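Local coordinates for protein SloR (Streptococcus mutans, PDB 5CVI) that probably regulates transcription in response to manganese, as a metal-binding, DNA-binding homodimer of the DtxR/MntR family, at residues K5-K10 / E97-E102; T148-Y153 / L179-Y184; R157-F162 / Q209-K214; A186-Y191 / Q199-S204. All coordinates share one frame; numbering follows the deposited sequence.

Interaction 1. Residues K5-K10 / E97-E102; sequences KEDYLK and EAEVLE. With ZN (zinc ion), chain H.
A zinc site joins Asp7, near the beginning of helix 7-18 in the DNA-binding region, to Glu99 and Glu102 of the metal-binding and dimerisation region. Each carboxylate offers the ion one oxygen: Asp7 OD1 lies 2.0 Å from zinc, Glu99 OE2 1.8 Å and Glu102 OE2 2.0 Å. His103 NE2 completes the set. Asp7 and Glu99 meet tip to tip from the two segments, their carboxylate planes turned 87° apart, and the shared cation would offset the repulsion between the acidic oxygens. Beside the ion a second link forms. Lys10, one helical turn on from Asp7, points its tip at the tip of Glu102, and its NZ donates to both carboxylate oxygens, 3.0 Å from OE2 and 3.0 Å from OE1, on the syn side of each. Glu102 OE2 is thus shared by zinc and lysine, while its OE1 also bonds His76 ND1, a second-shell tie to a ligand of the neighbouring zinc. A long salt bridge, 3.9 Å from Lys10 NZ to Glu99 OE1, completes the buried network. Such a metal centre, spanning the N-terminal DNA-binding and dimerisation domains, is characteristic of DtxR/MntR-family regulators.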
loop_
_atom_site.group_PDB
_atom_site.type_symbol
_atom_site.label_atom_id
_atom_site.label_comp_id
_atom_site.label_asym_id
_atom_site.label_seq_id
_atom_site.Cartn_x
_atom_site.Cartn_y
_atom_site.Cartn_z
ATOM N N LYS B 5 -7.593 2.170 -15.938
ATOM C CA LYS B 5 -8.610 2.975 -16.607
ATOM C C LYS B 5 -9.150 4.124 -15.756
ATOM O O LYS B 5 -9.485 5.185 -16.279
ATOM C CB LYS B 5 -9.765 2.079 -17.072
ATOM C CG LYS B 5 -10.195 1.051 -16.038
ATOM C CD LYS B 5 -11.323 0.165 -16.544
ATOM C CE LYS B 5 -11.411 -1.123 -15.740
ATOM N NZ LYS B 5 -11.411 -0.881 -14.266
ATOM N N GLU B 6 -9.228 3.908 -14.448
ATOM C CA GLU B 6 -9.889 4.852 -13.547
ATOM C C GLU B 6 -9.236 6.239 -13.510
ATOM O O GLU B 6 -9.912 7.246 -13.282
ATOM C CB GLU B 6 -9.995 4.257 -12.137
ATOM C CG GLU B 6 -10.831 2.985 -12.072
ATOM C CD GLU B 6 -10.905 2.389 -10.677
ATOM O OE1 GLU B 6 -10.271 2.942 -9.754
ATOM O OE2 GLU B 6 -11.598 1.363 -10.506
ATOM N N ASP B 7 -7.931 6.287 -13.751
ATOM C CA ASP B 7 -7.184 7.542 -13.709
ATOM C C ASP B 7 -7.648 8.535 -14.769
ATOM O O ASP B 7 -7.410 9.737 -14.657
ATOM C CB ASP B 7 -5.687 7.277 -13.851
ATOM C CG ASP B 7 -5.125 6.503 -12.681
ATOM O OD1 ASP B 7 -5.698 6.612 -11.577
ATOM O OD2 ASP B 7 -4.121 5.785 -12.864
ATOM N N TYR B 8 -8.313 8.022 -15.797
ATOM C CA TYR B 8 -8.904 8.864 -16.827
ATOM C C TYR B 8 -10.001 9.730 -16.213
ATOM O O TYR B 8 -10.216 10.866 -16.628
ATOM C CB TYR B 8 -9.462 7.996 -17.958
ATOM C CG TYR B 8 -10.040 8.768 -19.119
ATOM C CD1 TYR B 8 -9.222 9.284 -20.115
ATOM C CD2 TYR B 8 -11.410 8.970 -19.228
ATOM C CE1 TYR B 8 -9.750 9.988 -21.184
ATOM C CE2 TYR B 8 -11.946 9.671 -20.291
ATOM C CZ TYR B 8 -11.114 10.179 -21.266
ATOM O OH TYR B 8 -11.647 10.876 -22.327
ATOM N N LEU B 9 -10.685 9.188 -15.212
ATOM C CA LEU B 9 -11.757 9.912 -14.539
ATOM C C LEU B 9 -11.248 11.149 -13.801
ATOM O O LEU B 9 -11.909 12.187 -13.788
ATOM C CB LEU B 9 -12.517 8.988 -13.582
ATOM C CG LEU B 9 -13.580 8.087 -14.218
ATOM C CD1 LEU B 9 -13.047 7.418 -15.472
ATOM C CD2 LEU B 9 -14.056 7.041 -13.219
ATOM N N LYS B 10 -10.069 11.040 -13.194
ATOM C CA LYS B 10 -9.496 12.153 -12.442
ATOM C C LYS B 10 -9.062 13.305 -13.346
ATOM O O LYS B 10 -9.168 14.471 -12.971
ATOM C CB LYS B 10 -8.323 11.685 -11.572
ATOM C CG LYS B 10 -8.741 10.875 -10.353
ATOM C CD LYS B 10 -7.602 10.725 -9.354
ATOM C CE LYS B 10 -6.464 9.890 -9.917
ATOM N NZ LYS B 10 -5.379 9.701 -8.912
ATOM N N GLU B 97 4.048 6.165 -6.163
ATOM C CA GLU B 97 3.747 5.334 -5.001
ATOM C C GLU B 97 2.289 5.483 -4.568
ATOM O O GLU B 97 1.610 4.492 -4.283
ATOM C CB GLU B 97 4.676 5.680 -3.834
ATOM C CG GLU B 97 4.663 4.661 -2.715
ATOM C CD GLU B 97 5.415 3.392 -3.078
ATOM O OE1 GLU B 97 6.618 3.491 -3.406
ATOM O OE2 GLU B 97 4.808 2.299 -3.039
ATOM N N ALA B 98 1.819 6.727 -4.520
ATOM C CA ALA B 98 0.451 7.023 -4.106
ATOM C C ALA B 98 -0.546 6.516 -5.140
ATOM O O ALA B 98 -1.739 6.387 -4.871
ATOM C CB ALA B 98 0.277 8.516 -3.899
ATOM N N GLU B 99 -0.037 6.235 -6.330
ATOM C CA GLU B 99 -0.852 5.815 -7.458
ATOM C C GLU B 99 -1.212 4.343 -7.316
ATOM O O GLU B 99 -2.376 3.959 -7.444
ATOM C CB GLU B 99 -0.078 6.063 -8.757
ATOM C CG GLU B 99 -0.906 5.961 -10.010
ATOM C CD GLU B 99 -2.122 6.857 -9.976
ATOM O OE1 GLU B 99 -1.970 8.078 -9.756
ATOM O OE2 GLU B 99 -3.237 6.334 -10.161
ATOM N N VAL B 100 -0.199 3.527 -7.045
ATOM C CA VAL B 100 -0.388 2.102 -6.813
ATOM C C VAL B 100 -1.246 1.853 -5.574
ATOM O O VAL B 100 -2.093 0.958 -5.565
ATOM C CB VAL B 100 0.969 1.383 -6.650
ATOM C CG1 VAL B 100 0.773 -0.022 -6.107
ATOM C CG2 VAL B 100 1.719 1.353 -7.974
ATOM N N LEU B 101 -1.035 2.658 -4.537
ATOM C CA LEU B 101 -1.717 2.461 -3.259
ATOM C C LEU B 101 -3.189 2.869 -3.275
ATOM O O LEU B 101 -3.994 2.322 -2.518
ATOM C CB LEU B 101 -0.967 3.172 -2.128
ATOM C CG LEU B 101 0.446 2.641 -1.874
ATOM C CD1 LEU B 101 1.124 3.360 -0.712
ATOM C CD2 LEU B 101 0.398 1.146 -1.621
ATOM N N GLU B 102 -3.544 3.820 -4.134
ATOM C CA GLU B 102 -4.924 4.297 -4.187
ATOM C C GLU B 102 -5.878 3.255 -4.777
ATOM O O GLU B 102 -7.093 3.405 -4.702
ATOM C CB GLU B 102 -5.029 5.621 -4.952
ATOM C CG GLU B 102 -4.833 5.509 -6.457
ATOM C CD GLU B 102 -5.086 6.827 -7.179
ATOM O OE1 GLU B 102 -4.774 7.897 -6.613
ATOM O OE2 GLU B 102 -5.606 6.789 -8.313
HETATM ZN ZN ZN H . -4.979 5.787 -9.899
#

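Interaction 2. Residues T148-Y153 / L179-Y184; sequences TEMGVY and LRLLEY
Selenomethionine Met150 lays its SE against Leu181, 3.5 Å from CG, while its CE continues over the backbone of Glu183, 3.6 Å from CA. The chain bends at chi2 (-58°), placing SE over Leu181. One residue on, strand 151-158 pairs antiparallel with strand 178-185. Gly151 and Leu181 exchange two backbone hydrogen bonds, Gly151 N to Leu181 O (3.2 Å) and Leu181 N to Gly151 O (2.9 Å), and Tyr153 and Leu179 form a like pair. At the backbone angles of Gly151 a CB would jam against the carbonyl oxygen of Met150. On the face shared by Leu179, Leu181 and Tyr153, Leu179 CD1 packs on Tyr153 CB at 3.8 Å. The Tyr153 hydroxyl turns back to bond Glu149 O (2.8 Å), tying the ring to the turn before its strand. On the other face of the sheet, Val152 CG2 meets the guanidinium of Arg180, whose NH1 is salt-bridged to Glu194. The chemistry thus divides by face in this FeoA domain: apolar packing backs the leucines and tyrosine, and charge lies beside Val152.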
loop_
_atom_site.group_PDB
_atom_site.type_symbol
_atom_site.label_atom_id
_atom_site.label_comp_id
_atom_site.label_asym_id
_atom_site.label_seq_id
_atom_site.Cartn_x
_atom_site.Cartn_y
_atom_site.Cartn_z
ATOM N N THR B 148 -7.366 39.318 -14.013
ATOM C CA THR B 148 -7.405 40.689 -14.526
ATOM C C THR B 148 -6.684 41.693 -13.627
ATOM O O THR B 148 -5.885 42.501 -14.101
ATOM C CB THR B 148 -8.854 41.181 -14.714
ATOM O OG1 THR B 148 -9.569 40.274 -15.558
ATOM C CG2 THR B 148 -8.868 42.574 -15.334
ATOM N N GLU B 149 -6.985 41.646 -12.332
ATOM C CA GLU B 149 -6.428 42.600 -11.377
ATOM C C GLU B 149 -4.944 42.370 -11.113
ATOM O O GLU B 149 -4.499 41.237 -10.946
ATOM C CB GLU B 149 -7.200 42.549 -10.057
ATOM C CG GLU B 149 -8.633 43.039 -10.154
ATOM C CD GLU B 149 -9.303 43.151 -8.797
ATOM O OE1 GLU B 149 -8.842 42.484 -7.846
ATOM O OE2 GLU B 149 -10.286 43.914 -8.681
HETATM N N MSE B 150 -4.183 43.458 -11.073
HETATM C CA MSE B 150 -2.763 43.390 -10.750
HETATM C C MSE B 150 -2.578 43.560 -9.245
HETATM O O MSE B 150 -3.542 43.825 -8.525
HETATM C CB MSE B 150 -1.987 44.466 -11.514
HETATM C CG MSE B 150 -2.244 44.462 -13.016
HETATM SE SE MSE B 150 -1.815 42.752 -13.861
HETATM C CE MSE B 150 -2.514 43.108 -15.650
ATOM N N GLY B 151 -1.346 43.406 -8.769
ATOM C CA GLY B 151 -1.070 43.502 -7.346
ATOM C C GLY B 151 -0.529 42.211 -6.761
ATOM O O GLY B 151 -0.039 41.347 -7.489
ATOM N N VAL B 152 -0.626 42.073 -5.442
ATOM C CA VAL B 152 -0.041 40.927 -4.748
ATOM C C VAL B 152 -0.971 39.709 -4.691
ATOM O O VAL B 152 -2.159 39.829 -4.387
ATOM C CB VAL B 152 0.412 41.309 -3.325
ATOM C CG1 VAL B 152 1.051 40.114 -2.633
ATOM C CG2 VAL B 152 1.383 42.477 -3.379
ATOM N N TYR B 153 -0.415 38.538 -4.990
ATOM C CA TYR B 153 -1.148 37.279 -4.901
ATOM C C TYR B 153 -0.355 36.255 -4.103
ATOM O O TYR B 153 0.865 36.351 -3.994
ATOM C CB TYR B 153 -1.432 36.717 -6.296
ATOM C CG TYR B 153 -2.525 37.443 -7.042
ATOM C CD1 TYR B 153 -3.829 36.967 -7.037
ATOM C CD2 TYR B 153 -2.255 38.605 -7.749
ATOM C CE1 TYR B 153 -4.829 37.627 -7.716
ATOM C CE2 TYR B 153 -3.249 39.272 -8.431
ATOM C CZ TYR B 153 -4.534 38.780 -8.411
ATOM O OH TYR B 153 -5.531 39.445 -9.090
ATOM N N LEU B 179 3.710 36.462 -4.856
ATOM C CA LEU B 179 4.175 36.942 -6.150
ATOM C C LEU B 179 3.305 38.094 -6.641
ATOM O O LEU B 179 2.078 38.003 -6.643
ATOM C CB LEU B 179 4.210 35.800 -7.167
ATOM C CG LEU B 179 3.087 34.770 -7.053
ATOM C CD1 LEU B 179 1.818 35.264 -7.733
ATOM C CD2 LEU B 179 3.529 33.433 -7.621
ATOM N N ARG B 180 3.950 39.187 -7.039
ATOM C CA ARG B 180 3.241 40.376 -7.492
ATOM C C ARG B 180 3.052 40.341 -9.008
ATOM O O ARG B 180 4.026 40.327 -9.764
ATOM C CB ARG B 180 3.999 41.642 -7.065
ATOM C CG ARG B 180 3.332 42.956 -7.459
ATOM C CD ARG B 180 4.118 44.166 -6.954
ATOM N NE ARG B 180 4.033 44.334 -5.504
ATOM C CZ ARG B 180 4.879 43.794 -4.631
ATOM N NH1 ARG B 180 5.884 43.037 -5.055
ATOM N NH2 ARG B 180 4.720 44.007 -3.332
ATOM N N LEU B 181 1.796 40.316 -9.443
ATOM C CA LEU B 181 1.477 40.344 -10.866
ATOM C C LEU B 181 1.569 41.769 -11.397
ATOM O O LEU B 181 0.771 42.632 -11.026
ATOM C CB LEU B 181 0.078 39.782 -11.117
ATOM C CG LEU B 181 -0.405 39.842 -12.568
ATOM C CD1 LEU B 181 0.567 39.110 -13.481
ATOM C CD2 LEU B 181 -1.807 39.262 -12.701
ATOM N N LEU B 182 2.544 42.008 -12.268
ATOM C CA LEU B 182 2.787 43.345 -12.794
ATOM C C LEU B 182 1.888 43.668 -13.983
ATOM O O LEU B 182 1.299 44.746 -14.056
ATOM C CB LEU B 182 4.253 43.493 -13.200
ATOM C CG LEU B 182 5.280 43.287 -12.091
ATOM C CD1 LEU B 182 6.690 43.451 -12.635
ATOM C CD2 LEU B 182 5.029 44.260 -10.949
ATOM N N GLU B 183 1.789 42.726 -14.913
ATOM C CA GLU B 183 1.037 42.933 -16.142
ATOM C C GLU B 183 0.898 41.624 -16.901
ATOM O O GLU B 183 1.599 40.652 -16.616
ATOM C CB GLU B 183 1.762 43.942 -17.032
ATOM C CG GLU B 183 3.116 43.446 -17.516
ATOM C CD GLU B 183 3.828 44.441 -18.412
ATOM O OE1 GLU B 183 3.158 45.341 -18.962
ATOM O OE2 GLU B 183 5.063 44.323 -18.561
ATOM N N TYR B 184 -0.009 41.600 -17.872
ATOM C CA TYR B 184 -0.076 40.494 -18.812
ATOM C C TYR B 184 0.492 40.922 -20.160
ATOM O O TYR B 184 -0.130 41.695 -20.881
ATOM C CB TYR B 184 -1.511 39.990 -18.971
ATOM C CG TYR B 184 -1.687 39.057 -20.149
ATOM C CD1 TYR B 184 -1.214 37.752 -20.101
ATOM C CD2 TYR B 184 -2.315 39.484 -21.311
ATOM C CE1 TYR B 184 -1.367 36.897 -21.177
ATOM C CE2 TYR B 184 -2.474 38.637 -22.390
ATOM C CZ TYR B 184 -1.998 37.346 -22.318
ATOM O OH TYR B 184 -2.151 36.500 -23.392
#

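Interaction 3. Residues R157-F162 / Q209-K214; sequences RVQDNF and QIYIEK. With ZN (zinc ion), chain J.
The guanidinium of Arg157 lies flat on one face of the Tyr211 ring, the two planes only 10° apart. NH1 sits over the ring centre and Tyr211 CE1 over that of the guanidinium; Arg157 CZ is 3.7 Å from the ring centroid, a cation-pi stack. Water 1 occupies the in-plane edge of the guanidinium, accepting from Arg157 NH2 at 3.2 Å and hydrogen-bonded to Tyr211 OH. Val158 N and Gln159 CG approach the ring edge. The Arg157 CG is anti to the backbone N (chi1 164°) and the chain is extended to NE, side by side with Tyr211 and pointing the same way. NH1 also bonds Tyr140 O, a second hold on the guanidinium besides the water at NH2. The side-chain amides of Gln159 and Gln209 cross obliquely, their planes 66° apart. In the backbone, Tyr211 N donates to Arg157 O at 2.8 Å in an antiparallel pair of strands 151-158 and 210-214; the return bond from Arg157 N to Tyr211 O is weak. Val158 CG1 and Ile210 CG1 touch on the other face of the sheet. Asp160 OD2, two to three residues past this pairing, binds zinc 1.9 Å away, with water 2, His76 and His95, and Asn161 N-caps helix 162-170 through OD1. The pi face of the tyrosine would favour the charged guanidinium, with the water and Tyr140 O taking N-H groups.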
loop_
_atom_site.group_PDB
_atom_site.type_symbol
_atom_site.label_atom_id
_atom_site.label_comp_id
_atom_site.label_asym_id
_atom_site.label_seq_id
_atom_site.Cartn_x
_atom_site.Cartn_y
_atom_site.Cartn_z
ATOM N N ARG B 157 -2.251 26.845 -4.683
ATOM C CA ARG B 157 -2.402 25.492 -5.217
ATOM C C ARG B 157 -1.804 25.311 -6.613
ATOM O O ARG B 157 -1.859 26.217 -7.450
ATOM C CB ARG B 157 -3.878 25.089 -5.233
ATOM C CG ARG B 157 -4.193 23.881 -6.108
ATOM C CD ARG B 157 -5.688 23.603 -6.135
ATOM N NE ARG B 157 -6.051 22.601 -7.134
ATOM C CZ ARG B 157 -7.046 22.744 -8.004
ATOM N NH1 ARG B 157 -7.775 23.850 -8.000
ATOM N NH2 ARG B 157 -7.313 21.781 -8.876
ATOM N N VAL B 158 -1.243 24.127 -6.849
ATOM C CA VAL B 158 -0.706 23.759 -8.156
ATOM C C VAL B 158 -1.186 22.364 -8.526
ATOM O O VAL B 158 -1.635 21.609 -7.665
ATOM C CB VAL B 158 0.828 23.771 -8.170
ATOM C CG1 VAL B 158 1.354 25.153 -7.821
ATOM C CG2 VAL B 158 1.368 22.726 -7.190
ATOM N N GLN B 159 -1.082 22.020 -9.804
ATOM C CA GLN B 159 -1.525 20.709 -10.266
ATOM C C GLN B 159 -0.528 19.606 -9.951
ATOM O O GLN B 159 0.666 19.852 -9.770
ATOM C CB GLN B 159 -1.803 20.718 -11.768
ATOM C CG GLN B 159 -3.244 20.995 -12.130
ATOM C CD GLN B 159 -3.581 20.513 -13.523
ATOM O OE1 GLN B 159 -2.756 19.882 -14.189
ATOM N NE2 GLN B 159 -4.796 20.804 -13.974
ATOM N N ASP B 160 -1.040 18.381 -9.898
ATOM C CA ASP B 160 -0.203 17.205 -9.775
ATOM C C ASP B 160 0.453 16.964 -11.123
ATOM O O ASP B 160 -0.062 16.216 -11.946
ATOM C CB ASP B 160 -1.051 15.999 -9.386
ATOM C CG ASP B 160 -0.217 14.834 -8.900
ATOM O OD1 ASP B 160 0.953 14.715 -9.326
ATOM O OD2 ASP B 160 -0.730 14.037 -8.087
ATOM N N ASN B 161 1.591 17.603 -11.351
ATOM C CA ASN B 161 2.215 17.562 -12.662
ATOM C C ASN B 161 3.726 17.599 -12.560
ATOM O O ASN B 161 4.293 18.586 -12.097
ATOM C CB ASN B 161 1.714 18.738 -13.501
ATOM C CG ASN B 161 2.204 18.687 -14.924
ATOM O OD1 ASN B 161 3.330 19.093 -15.221
ATOM N ND2 ASN B 161 1.362 18.184 -15.819
ATOM N N PHE B 162 4.375 16.528 -12.999
ATOM C CA PHE B 162 5.822 16.419 -12.873
ATOM C C PHE B 162 6.568 17.579 -13.535
ATOM O O PHE B 162 7.489 18.143 -12.947
ATOM C CB PHE B 162 6.317 15.079 -13.419
ATOM C CG PHE B 162 7.789 14.864 -13.238
ATOM C CD1 PHE B 162 8.296 14.441 -12.020
ATOM C CD2 PHE B 162 8.670 15.088 -14.283
ATOM C CE1 PHE B 162 9.653 14.244 -11.849
ATOM C CE2 PHE B 162 10.028 14.892 -14.119
ATOM C CZ PHE B 162 10.520 14.469 -12.900
ATOM N N GLN B 209 -2.026 26.085 -14.971
ATOM C CA GLN B 209 -1.797 24.963 -14.067
ATOM C C GLN B 209 -1.507 25.454 -12.655
ATOM O O GLN B 209 -1.142 24.676 -11.775
ATOM C CB GLN B 209 -0.630 24.110 -14.562
ATOM C CG GLN B 209 -0.860 23.455 -15.911
ATOM C CD GLN B 209 -1.942 22.397 -15.866
ATOM O OE1 GLN B 209 -3.123 22.706 -15.702
ATOM N NE2 GLN B 209 -1.542 21.136 -16.002
ATOM N N ILE B 210 -1.671 26.756 -12.448
ATOM C CA ILE B 210 -1.388 27.377 -11.161
ATOM C C ILE B 210 -2.618 28.099 -10.619
ATOM O O ILE B 210 -3.405 28.668 -11.378
ATOM C CB ILE B 210 -0.223 28.377 -11.276
ATOM C CG1 ILE B 210 1.094 27.630 -11.478
ATOM C CG2 ILE B 210 -0.145 29.257 -10.043
ATOM C CD1 ILE B 210 2.292 28.545 -11.577
ATOM N N TYR B 211 -2.781 28.071 -9.301
ATOM C CA TYR B 211 -3.926 28.705 -8.663
ATOM C C TYR B 211 -3.473 29.730 -7.626
ATOM O O TYR B 211 -2.587 29.457 -6.814
ATOM C CB TYR B 211 -4.832 27.648 -8.029
ATOM C CG TYR B 211 -5.387 26.644 -9.019
ATOM C CD1 TYR B 211 -4.710 25.462 -9.298
ATOM C CD2 TYR B 211 -6.590 26.877 -9.672
ATOM C CE1 TYR B 211 -5.217 24.541 -10.202
ATOM C CE2 TYR B 211 -7.106 25.962 -10.575
ATOM C CZ TYR B 211 -6.416 24.797 -10.836
ATOM O OH TYR B 211 -6.931 23.891 -11.736
ATOM N N ILE B 212 -4.084 30.910 -7.656
ATOM C CA ILE B 212 -3.673 32.004 -6.783
ATOM C C ILE B 212 -4.841 32.613 -6.010
ATOM O O ILE B 212 -6.003 32.304 -6.270
ATOM C CB ILE B 212 -2.959 33.111 -7.582
ATOM C CG1 ILE B 212 -3.820 33.541 -8.771
ATOM C CG2 ILE B 212 -1.600 32.626 -8.055
ATOM C CD1 ILE B 212 -3.181 34.609 -9.643
ATOM N N GLU B 213 -4.514 33.478 -5.056
ATOM C CA GLU B 213 -5.518 34.166 -4.253
ATOM C C GLU B 213 -4.929 35.483 -3.755
ATOM O O GLU B 213 -3.765 35.533 -3.360
ATOM C CB GLU B 213 -5.971 33.279 -3.088
ATOM C CG GLU B 213 -7.189 33.795 -2.333
ATOM C CD GLU B 213 -8.029 32.674 -1.735
ATOM O OE1 GLU B 213 -8.475 31.792 -2.501
ATOM O OE2 GLU B 213 -8.243 32.674 -0.502
ATOM N N LYS B 214 -5.728 36.546 -3.785
ATOM C CA LYS B 214 -5.226 37.883 -3.474
ATOM C C LYS B 214 -5.221 38.169 -1.973
ATOM O O LYS B 214 -5.972 37.554 -1.215
ATOM C CB LYS B 214 -6.037 38.943 -4.220
ATOM C CG LYS B 214 -5.261 40.215 -4.523
ATOM C CD LYS B 214 -6.043 41.130 -5.451
ATOM C CE LYS B 214 -5.209 42.327 -5.879
ATOM N NZ LYS B 214 -5.977 43.242 -6.771
HETATM ZN ZN ZN J . 0.082 12.283 -7.885
HETATM O O HOH W 1 -9.759 23.049 -10.540
HETATM O O HOH W 2 1.527 13.038 -6.522
#

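Interaction 4. Residues A186-Y191 / Q199-S204; sequences AFAGAY and QLQVTS
Tyr191 turns the edge of its ring toward Val202 and Ser204: Val202 O lies in the ring plane, and Ser204 CB meets CE1 at 4.0 Å, also near that plane. At the far end the hydroxyl bonds Gly146 N, and the ring also meets that of Tyr184. On the opposite face of the sheet, Ala190 CB touches Gln201 CB at 4.0 Å, and Gln201 NE2 reaches 3.8 Å from Ala188 CB and bonds Asp185 OD2 and Thr192 OG1 weakly. The two segments form the base of the hairpin of strands 190-195 and 198-203 in the FeoA domain, of the SH3 clan. Here Tyr191 and Val202 are a hydrogen-bonded antiparallel pair, with Tyr191 N to Val202 O at 2.7 Å and Val202 N to Tyr191 O at 2.8 Å. Ala190 and Thr203 make the adjacent non-hydrogen-bonded pair. Just before them Gly189 and Ala190 both face Asp185 in a G1 beta bulge, Gly189 with the positive phi (72°) that favours glycine. The carbonyl of Gly189 accepts from Ser204 N at 3.1 Å, and more weakly from the Ser204 hydroxyl. On the face of Tyr191 and Val202, Ala207 of helix 204-207 touches both side chains.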
loop_
_atom_site.group_PDB
_atom_site.type_symbol
_atom_site.label_atom_id
_atom_site.label_comp_id
_atom_site.label_asym_id
_atom_site.label_seq_id
_atom_site.Cartn_x
_atom_site.Cartn_y
_atom_site.Cartn_z
ATOM N N ALA B 186 0.704 40.759 -23.587
ATOM C CA ALA B 186 -0.081 40.201 -24.681
ATOM C C ALA B 186 0.832 39.705 -25.794
ATOM O O ALA B 186 0.617 38.630 -26.355
ATOM C CB ALA B 186 -1.062 41.231 -25.212
ATOM N N PHE B 187 1.855 40.496 -26.103
ATOM C CA PHE B 187 2.824 40.140 -27.134
ATOM C C PHE B 187 3.533 38.826 -26.810
ATOM O O PHE B 187 3.647 37.946 -27.663
ATOM C CB PHE B 187 3.844 41.267 -27.325
ATOM C CG PHE B 187 4.976 40.914 -28.248
ATOM C CD1 PHE B 187 4.779 40.845 -29.617
ATOM C CD2 PHE B 187 6.242 40.664 -27.743
ATOM C CE1 PHE B 187 5.825 40.525 -30.467
ATOM C CE2 PHE B 187 7.289 40.346 -28.586
ATOM C CZ PHE B 187 7.080 40.277 -29.950
ATOM N N ALA B 188 4.000 38.695 -25.572
ATOM C CA ALA B 188 4.685 37.481 -25.141
ATOM C C ALA B 188 3.702 36.339 -24.887
ATOM O O ALA B 188 4.050 35.168 -25.029
ATOM C CB ALA B 188 5.516 37.751 -23.899
ATOM N N GLY B 189 2.475 36.683 -24.516
ATOM C CA GLY B 189 1.494 35.684 -24.132
ATOM C C GLY B 189 1.865 35.094 -22.784
ATOM O O GLY B 189 1.712 33.897 -22.547
ATOM N N ALA B 190 2.362 35.951 -21.899
ATOM C CA ALA B 190 2.853 35.519 -20.599
ATOM C C ALA B 190 2.522 36.547 -19.526
ATOM O O ALA B 190 2.597 37.752 -19.765
ATOM C CB ALA B 190 4.356 35.283 -20.659
ATOM N N TYR B 191 2.156 36.066 -18.343
ATOM C CA TYR B 191 1.896 36.948 -17.214
ATOM C C TYR B 191 3.216 37.303 -16.535
ATOM O O TYR B 191 3.933 36.424 -16.061
ATOM C CB TYR B 191 0.931 36.289 -16.221
ATOM C CG TYR B 191 -0.442 35.994 -16.794
ATOM C CD1 TYR B 191 -0.649 34.899 -17.626
ATOM C CD2 TYR B 191 -1.531 36.805 -16.501
ATOM C CE1 TYR B 191 -1.900 34.625 -18.153
ATOM C CE2 TYR B 191 -2.789 36.537 -17.024
ATOM C CZ TYR B 191 -2.965 35.446 -17.849
ATOM O OH TYR B 191 -4.207 35.173 -18.374
ATOM N N GLN B 199 11.882 39.645 -11.755
ATOM C CA GLN B 199 10.781 39.444 -12.688
ATOM C C GLN B 199 10.844 38.086 -13.379
ATOM O O GLN B 199 11.918 37.614 -13.756
ATOM C CB GLN B 199 10.755 40.554 -13.739
ATOM C CG GLN B 199 10.344 41.908 -13.199
ATOM C CD GLN B 199 9.919 42.865 -14.292
ATOM O OE1 GLN B 199 9.818 42.487 -15.459
ATOM N NE2 GLN B 199 9.664 44.112 -13.919
ATOM N N LEU B 200 9.682 37.462 -13.537
ATOM C CA LEU B 200 9.567 36.226 -14.299
ATOM C C LEU B 200 8.330 36.291 -15.181
ATOM O O LEU B 200 7.257 36.696 -14.732
ATOM C CB LEU B 200 9.473 35.014 -13.370
ATOM C CG LEU B 200 9.079 33.688 -14.032
ATOM C CD1 LEU B 200 10.195 33.147 -14.923
ATOM C CD2 LEU B 200 8.675 32.653 -12.989
ATOM N N GLN B 201 8.485 35.899 -16.440
ATOM C CA GLN B 201 7.346 35.794 -17.337
ATOM C C GLN B 201 6.803 34.368 -17.307
ATOM O O GLN B 201 7.529 33.406 -17.558
ATOM C CB GLN B 201 7.722 36.216 -18.762
ATOM C CG GLN B 201 7.968 37.712 -18.913
ATOM C CD GLN B 201 8.159 38.140 -20.356
ATOM O OE1 GLN B 201 9.061 37.659 -21.046
ATOM N NE2 GLN B 201 7.302 39.045 -20.823
ATOM N N VAL B 202 5.523 34.244 -16.975
ATOM C CA VAL B 202 4.865 32.948 -16.910
ATOM C C VAL B 202 3.936 32.789 -18.108
ATOM O O VAL B 202 2.889 33.431 -18.174
ATOM C CB VAL B 202 4.041 32.807 -15.612
ATOM C CG1 VAL B 202 3.455 31.407 -15.500
ATOM C CG2 VAL B 202 4.900 33.124 -14.399
ATOM N N THR B 203 4.326 31.941 -19.058
ATOM C CA THR B 203 3.497 31.675 -20.230
ATOM C C THR B 203 2.116 31.214 -19.795
ATOM O O THR B 203 1.987 30.475 -18.819
ATOM C CB THR B 203 4.108 30.593 -21.131
ATOM O OG1 THR B 203 4.093 29.333 -20.447
ATOM C CG2 THR B 203 5.537 30.958 -21.513
ATOM N N SER B 204 1.088 31.647 -20.518
ATOM C CA SER B 204 -0.287 31.320 -20.153
ATOM C C SER B 204 -0.521 29.811 -20.064
ATOM O O SER B 204 -1.442 29.359 -19.385
ATOM C CB SER B 204 -1.280 31.979 -21.114
ATOM O OG SER B 204 -0.960 31.696 -22.462
#

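Overall arrangement
Interactions 1 and 3 are buried, while interactions 2 and 4 are partly exposed and about 12 Å apart between centres. Interaction 1 joins helices through metal and charge; the others pair strands of one antiparallel FeoA-domain sheet. Interactions 2 and 3 share strand 151-158 and touch where Lys214 NZ meets Glu149 OE1 in a salt bridge and probably bonds Met150 O. Strand 178-185 of interaction 2 is followed in the chain, and flanked in the sheet, by strand 190-195 of interaction 4. Backbone bonds and apolar packing dominate interactions 2 and 4; interaction 3 adds a cation-pi stack. Through His76, the zinc site of interaction 3 is linked to interaction 1.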